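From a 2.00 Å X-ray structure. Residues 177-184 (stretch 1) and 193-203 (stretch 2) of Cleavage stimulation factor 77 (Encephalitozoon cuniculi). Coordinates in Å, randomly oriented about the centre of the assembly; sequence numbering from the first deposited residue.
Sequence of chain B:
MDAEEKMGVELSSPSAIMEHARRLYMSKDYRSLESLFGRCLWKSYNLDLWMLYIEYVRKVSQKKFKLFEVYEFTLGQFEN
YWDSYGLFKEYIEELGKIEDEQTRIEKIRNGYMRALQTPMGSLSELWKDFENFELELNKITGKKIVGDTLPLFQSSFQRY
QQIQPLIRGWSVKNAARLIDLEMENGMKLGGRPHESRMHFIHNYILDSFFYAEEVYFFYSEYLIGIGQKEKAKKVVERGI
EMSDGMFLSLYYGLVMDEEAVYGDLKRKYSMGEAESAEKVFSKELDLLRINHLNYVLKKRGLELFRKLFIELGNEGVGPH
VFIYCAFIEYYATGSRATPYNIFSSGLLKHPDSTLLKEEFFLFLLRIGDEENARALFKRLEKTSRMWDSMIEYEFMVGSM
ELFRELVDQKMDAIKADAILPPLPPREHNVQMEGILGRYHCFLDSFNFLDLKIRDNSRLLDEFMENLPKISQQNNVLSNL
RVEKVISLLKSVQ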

# COMPACT_ATOMS: atom_id res chain seq x y z
N ARG B 177 -5.12 23.19 -20.92
CA ARG B 177 -4.90 24.44 -20.18
C ARG B 177 -5.43 25.69 -20.90
O ARG B 177 -6.10 26.53 -20.29
CB ARG B 177 -3.41 24.59 -19.87
CG ARG B 177 -2.95 23.88 -18.59
CD ARG B 177 -1.48 24.10 -18.34
NE ARG B 177 -0.95 23.19 -17.33
CZ ARG B 177 -0.03 22.24 -17.55
NH1 ARG B 177 0.50 22.07 -18.76
NH2 ARG B 177 0.38 21.47 -16.55
N LEU B 178 -5.16 25.78 -22.20
CA LEU B 178 -5.67 26.88 -23.04
C LEU B 178 -7.20 26.94 -23.05
O LEU B 178 -7.79 28.01 -22.81
CB LEU B 178 -5.11 26.81 -24.47
CG LEU B 178 -5.60 27.82 -25.55
CD1 LEU B 178 -5.09 29.25 -25.25
CD2 LEU B 178 -5.18 27.41 -26.95
N ILE B 179 -7.82 25.80 -23.33
CA ILE B 179 -9.27 25.66 -23.29
C ILE B 179 -9.87 26.20 -21.99
O ILE B 179 -10.77 27.06 -22.04
CB ILE B 179 -9.73 24.18 -23.51
CG1 ILE B 179 -9.65 23.81 -25.00
CG2 ILE B 179 -11.19 23.94 -22.99
CD1 ILE B 179 -9.69 22.31 -25.29
N ASP B 180 -9.37 25.69 -20.87
CA ASP B 180 -9.83 26.12 -19.52
C ASP B 180 -9.70 27.63 -19.26
O ASP B 180 -10.62 28.25 -18.75
CB ASP B 180 -9.08 25.37 -18.43
CG ASP B 180 -9.29 23.87 -18.47
OD1 ASP B 180 -10.43 23.39 -18.72
OD2 ASP B 180 -8.28 23.16 -18.24
N LEU B 181 -8.54 28.20 -19.60
CA LEU B 181 -8.28 29.65 -19.50
C LEU B 181 -9.30 30.48 -20.29
O LEU B 181 -9.82 31.47 -19.76
CB LEU B 181 -6.83 29.99 -19.94
CG LEU B 181 -6.45 31.45 -20.29
CD1 LEU B 181 -5.89 32.14 -19.11
CD2 LEU B 181 -5.47 31.55 -21.45
N GLU B 182 -9.57 30.09 -21.55
CA GLU B 182 -10.56 30.75 -22.42
C GLU B 182 -12.01 30.54 -22.02
O GLU B 182 -12.86 31.42 -22.24
CB GLU B 182 -10.39 30.32 -23.89
CG GLU B 182 -9.17 30.93 -24.62
CD GLU B 182 -9.22 32.46 -24.75
OE1 GLU B 182 -10.33 33.05 -24.80
OE2 GLU B 182 -8.13 33.07 -24.84
N MET B 183 -12.31 29.37 -21.48
CA MET B 183 -13.66 29.12 -20.95
C MET B 183 -14.07 30.09 -19.85
O MET B 183 -15.25 30.44 -19.76
CB MET B 183 -13.82 27.70 -20.44
CG MET B 183 -13.92 26.67 -21.52
SD MET B 183 -15.31 26.96 -22.65
CE MET B 183 -16.71 26.54 -21.63
N GLU B 184 -13.10 30.48 -19.01
CA GLU B 184 -13.39 31.29 -17.80
C GLU B 184 -13.36 32.78 -18.12
O GLU B 184 -14.29 33.52 -17.73
CB GLU B 184 -12.46 30.94 -16.62
CG GLU B 184 -10.96 31.11 -16.89
CD GLU B 184 -10.08 31.22 -15.63
OE1 GLU B 184 -10.58 31.07 -14.49
OE2 GLU B 184 -8.86 31.45 -15.80
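Stretch 2 (193-203) PHESRMHFIHN

How does stretch 2 lie on stretch 1? Both are helical, and residues 193-203 run back along residues 177-184 almost exactly antiparallel: the N-to-C directions differ by 178°, and the axes approach to 10.6 Å. The register shows in two pairs, with Ile 179 CA 7.2 Å from Ile 201 CA and Glu 182 CA 7.5 Å from Met 198 CA. Later residues of stretch 2 therefore meet earlier residues of stretch 1, and the contact buries 446 Å² in all.

What does a buried glutamate do between two helices? Glu 182 points toward stretch 2 with chi1 and chi2 both m, and its carboxylate meets Arg 197 in a two-pronged salt bridge. Arg 197 NE donates to Glu 182 OE1 at 2.9 Å and Arg 197 NH2 to Glu 182 OE2 at 3.1 Å, so the carboxylate lies at the edge of the guanidinium, where its N-H groups point. To reach it, the arginine is extended, with chi1 to chi3 all t, before chi4 turns to 88°. The aliphatic part of the glutamate packs as well: with chi1 m, Glu 182 CG is 3.3 Å from Ile 201 CD1, and Glu 182 CB, placed by the backbone, is 3.6 Å from Met 198 SD.

Why does His 194 reach across although its CA-to-CB bond points sideways? Its t rotamer carries the ring nearer to stretch 1, where His 194 NE2 donates to Glu 182 O at 2.7 Å with an N-H...O angle of 167°. The acceptor lies near the plane of the imidazole, as a good hydrogen bond requires. Beside it, Met 183, m at all three chi angles, brings its SD to 3.7 Å from Met 198 CE; Met 198 is likewise m throughout, a folded shape that brings its end nearer to stretch 1.

What closes the other end of the contact? Ile 201, m then t, receives Leu 178 and Ile 179: its CG2 is 4.0 Å from Leu 178 CD2 and 4.1 Å from Ile 179 CG1. Ile 179 also touches His 202, with Ile 179 CD1 3.6 Å from His 202 NE2 and Ile 179 CG1 4.2 Å from the ring centroid in an off-centre CH-pi contact. The imidazole is held by its own helix, since His 202 ND1 donates to Met 198 O at 2.8 Å, a bond that its m rotamer makes possible.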

# COMPACT_ATOMS: atom_id res chain seq x y z
N PRO B 193 -19.92 35.64 -29.83
CA PRO B 193 -18.48 35.81 -30.14
C PRO B 193 -17.50 34.92 -29.34
O PRO B 193 -16.40 34.60 -29.84
CB PRO B 193 -18.21 37.29 -29.80
CG PRO B 193 -19.56 37.95 -29.80
CD PRO B 193 -20.50 36.89 -29.29
N HIS B 194 -17.89 34.57 -28.11
CA HIS B 194 -17.08 33.68 -27.27
C HIS B 194 -17.14 32.26 -27.82
O HIS B 194 -16.12 31.65 -28.04
CB HIS B 194 -17.51 33.72 -25.79
CG HIS B 194 -16.67 32.85 -24.89
ND1 HIS B 194 -17.16 31.71 -24.28
CD2 HIS B 194 -15.37 32.93 -24.53
CE1 HIS B 194 -16.21 31.14 -23.57
NE2 HIS B 194 -15.11 31.86 -23.71
N GLU B 195 -18.36 31.77 -28.04
CA GLU B 195 -18.59 30.53 -28.78
C GLU B 195 -17.72 30.41 -30.06
O GLU B 195 -17.12 29.36 -30.30
CB GLU B 195 -20.08 30.42 -29.11
CG GLU B 195 -20.43 29.19 -29.94
CD GLU B 195 -21.91 29.03 -30.29
OE1 GLU B 195 -22.78 29.64 -29.62
OE2 GLU B 195 -22.18 28.25 -31.25
N SER B 196 -17.67 31.48 -30.86
CA SER B 196 -16.92 31.53 -32.10
C SER B 196 -15.43 31.33 -31.80
O SER B 196 -14.72 30.50 -32.41
CB SER B 196 -17.22 32.88 -32.77
OG SER B 196 -16.59 33.00 -34.03
N ARG B 197 -14.96 32.07 -30.81
CA ARG B 197 -13.60 31.90 -30.32
C ARG B 197 -13.30 30.47 -29.88
O ARG B 197 -12.20 29.97 -30.09
CB ARG B 197 -13.28 32.88 -29.19
CG ARG B 197 -11.79 32.74 -28.67
CD ARG B 197 -11.23 34.03 -28.06
NE ARG B 197 -9.87 33.85 -27.57
CZ ARG B 197 -8.77 34.02 -28.31
NH1 ARG B 197 -8.86 34.35 -29.61
NH2 ARG B 197 -7.58 33.82 -27.76
N MET B 198 -14.26 29.85 -29.22
CA MET B 198 -14.08 28.51 -28.62
C MET B 198 -14.09 27.40 -29.70
O MET B 198 -13.38 26.38 -29.59
CB MET B 198 -15.19 28.24 -27.58
CG MET B 198 -15.05 29.00 -26.22
SD MET B 198 -13.35 29.11 -25.61
CE MET B 198 -12.93 27.37 -25.40
N HIS B 199 -14.90 27.60 -30.73
CA HIS B 199 -14.93 26.68 -31.88
C HIS B 199 -13.55 26.65 -32.52
O HIS B 199 -13.00 25.58 -32.71
CB HIS B 199 -15.99 27.08 -32.89
CG HIS B 199 -17.40 26.78 -32.45
ND1 HIS B 199 -17.81 25.51 -32.10
CD2 HIS B 199 -18.50 27.56 -32.36
CE1 HIS B 199 -19.10 25.53 -31.80
NE2 HIS B 199 -19.54 26.77 -31.95
N PHE B 200 -12.97 27.83 -32.78
CA PHE B 200 -11.65 27.90 -33.42
C PHE B 200 -10.62 27.14 -32.61
O PHE B 200 -9.85 26.35 -33.17
CB PHE B 200 -11.16 29.36 -33.61
CG PHE B 200 -9.70 29.43 -33.91
CD1 PHE B 200 -9.24 29.26 -35.21
CD2 PHE B 200 -8.79 29.59 -32.90
CE1 PHE B 200 -7.90 29.28 -35.47
CE2 PHE B 200 -7.41 29.61 -33.15
CZ PHE B 200 -6.97 29.47 -34.43
N ILE B 201 -10.58 27.42 -31.31
CA ILE B 201 -9.58 26.82 -30.42
C ILE B 201 -9.69 25.30 -30.45
O ILE B 201 -8.69 24.63 -30.66
CB ILE B 201 -9.65 27.46 -28.96
CG1 ILE B 201 -9.06 28.90 -29.00
CG2 ILE B 201 -9.00 26.59 -27.91
CD1 ILE B 201 -9.00 29.64 -27.63
N HIS B 202 -10.90 24.75 -30.29
CA HIS B 202 -11.10 23.28 -30.29
C HIS B 202 -10.78 22.65 -31.66
O HIS B 202 -10.16 21.59 -31.74
CB HIS B 202 -12.54 22.92 -29.91
CG HIS B 202 -12.86 23.06 -28.45
ND1 HIS B 202 -13.46 24.19 -27.92
CD2 HIS B 202 -12.68 22.21 -27.41
CE1 HIS B 202 -13.58 24.05 -26.61
NE2 HIS B 202 -13.13 22.85 -26.28
N ASN B 203 -11.20 23.29 -32.75
CA ASN B 203 -10.87 22.77 -34.09
C ASN B 203 -9.40 22.83 -34.40
O ASN B 203 -8.83 21.87 -34.93
CB ASN B 203 -11.64 23.52 -35.16
CG ASN B 203 -13.03 23.03 -35.30
OD1 ASN B 203 -13.99 23.76 -35.03
ND2 ASN B 203 -13.18 21.77 -35.69